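Local coordinates for caprin-1 (Homo sapiens, PDB 4WBE), which binds mRNAs and regulates their transport, translation and/or stability, and is essential for the formation of cytoplasmic stress granules, at residues A79-H82 against L83-L87. Sequence-based numbering, arbitrary orientation.
Sequences ASIH and LWDLL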
# COMPACT_ATOMS: atom_id res chain seq x y z
N ALA A 79 1.32 -7.06 -8.96
CA ALA A 79 1.87 -5.98 -8.15
C ALA A 79 2.34 -6.47 -6.79
O ALA A 79 3.38 -6.03 -6.29
CB ALA A 79 0.85 -4.85 -7.99
N SER A 80 1.55 -7.34 -6.17
CA SER A 80 1.89 -7.88 -4.85
C SER A 80 3.21 -8.64 -4.89
O SER A 80 4.03 -8.55 -3.97
CB SER A 80 0.76 -8.76 -4.30
OG SER A 80 0.61 -9.97 -5.03
N ILE A 81 3.41 -9.40 -5.97
CA ILE A 81 4.64 -10.15 -6.16
C ILE A 81 5.85 -9.24 -6.44
O ILE A 81 6.93 -9.46 -5.91
CB ILE A 81 4.46 -11.22 -7.27
CG1 ILE A 81 3.37 -12.21 -6.86
CG2 ILE A 81 5.77 -11.95 -7.54
CD1 ILE A 81 2.92 -13.13 -7.98
N HIS A 82 5.65 -8.23 -7.28
CA HIS A 82 6.68 -7.22 -7.54
C HIS A 82 7.14 -6.55 -6.25
O HIS A 82 8.33 -6.38 -6.01
CB HIS A 82 6.15 -6.15 -8.49
CG HIS A 82 5.98 -6.63 -9.90
ND1 HIS A 82 6.97 -7.29 -10.59
CD2 HIS A 82 4.93 -6.53 -10.75
CE1 HIS A 82 6.53 -7.59 -11.80
NE2 HIS A 82 5.30 -7.14 -11.92
N LEU A 83 6.18 -6.15 -5.41
CA LEU A 83 6.48 -5.52 -4.14
C LEU A 83 7.26 -6.46 -3.23
O LEU A 83 8.25 -6.06 -2.61
CB LEU A 83 5.19 -5.09 -3.44
CG LEU A 83 4.56 -3.81 -3.98
CD1 LEU A 83 3.22 -3.56 -3.30
CD2 LEU A 83 5.49 -2.63 -3.77
N TRP A 84 6.80 -7.70 -3.13
CA TRP A 84 7.45 -8.68 -2.27
C TRP A 84 8.88 -8.96 -2.73
O TRP A 84 9.80 -9.03 -1.91
CB TRP A 84 6.64 -9.99 -2.22
CG TRP A 84 7.15 -10.92 -1.17
CD1 TRP A 84 6.81 -10.93 0.16
CD2 TRP A 84 8.10 -11.98 -1.35
NE1 TRP A 84 7.49 -11.92 0.81
CE2 TRP A 84 8.29 -12.58 -0.09
CE3 TRP A 84 8.80 -12.48 -2.44
CZ2 TRP A 84 9.15 -13.66 0.10
CZ3 TRP A 84 9.66 -13.54 -2.26
CH2 TRP A 84 9.83 -14.12 -0.99
N ASP A 85 9.04 -9.14 -4.04
CA ASP A 85 10.36 -9.38 -4.61
C ASP A 85 11.32 -8.21 -4.35
O ASP A 85 12.51 -8.42 -4.10
CB ASP A 85 10.26 -9.62 -6.12
CG ASP A 85 9.70 -11.00 -6.45
OD1 ASP A 85 9.68 -11.85 -5.55
OD2 ASP A 85 9.29 -11.22 -7.61
N LEU A 86 10.82 -6.98 -4.42
CA LEU A 86 11.66 -5.82 -4.13
C LEU A 86 12.14 -5.82 -2.68
O LEU A 86 13.32 -5.62 -2.40
CB LEU A 86 10.97 -4.50 -4.46
CG LEU A 86 11.90 -3.32 -4.14
CD1 LEU A 86 12.09 -2.41 -5.32
CD2 LEU A 86 11.40 -2.53 -2.94
N LEU A 87 11.21 -6.05 -1.75
CA LEU A 87 11.52 -6.10 -0.33
C LEU A 87 12.58 -7.16 -0.02
O LEU A 87 13.41 -6.98 0.87
CB LEU A 87 10.25 -6.34 0.48
CG LEU A 87 9.24 -5.20 0.31
CD1 LEU A 87 7.87 -5.59 0.80
CD2 LEU A 87 9.73 -3.97 1.05
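Ile81 and Asp85 stand side by side, one turn apart on alpha-helix 77-88 of the mostly helical Caprin-1 dimerization domain. Four consecutive i to i+4 bonds tie the two turns together. Leu83 N reaches Ala79 O at 2.9 Å and Trp84 N reaches Ser80 O, while Ile81 O takes Asp85 N at 2.8 Å, nearly straight at 166°. Leu86 N follows on His82 O at 3.0 Å, and Leu87 N on Leu83 O continues the pattern. With CG turned beside its own backbone N (chi1 -74°), Asp85 lays its carboxylate along Ile81, OD2 lying 3.6 Å from the methyl CG2; OD2 and Ile81 O, both acceptors, do not bond. An alanine in place of Asp85 would probably leave CG2 of Ile81 without this neighbour and open a gap beside Tyr99 and Lys90, which the aspartate side chain also touches. Two polar side chains are satisfied just outside the segments: Ser80 OG bonds back to the carbonyl of Glu77, and His82 ND1 to the hydroxyl of Tyr99 at the start of helix 99-111, which ties the two helices. Ala79, Ser80, Leu83 and Trp84 pack on helix 2-27 of the second subunit, against Leu19 and Gln12, so this face of the helix belongs to the dimer interface. On the same face, Leu83 folds back over the carbonyl that accepts its own N-H, CG resting 3.4 Å from Ala79 O.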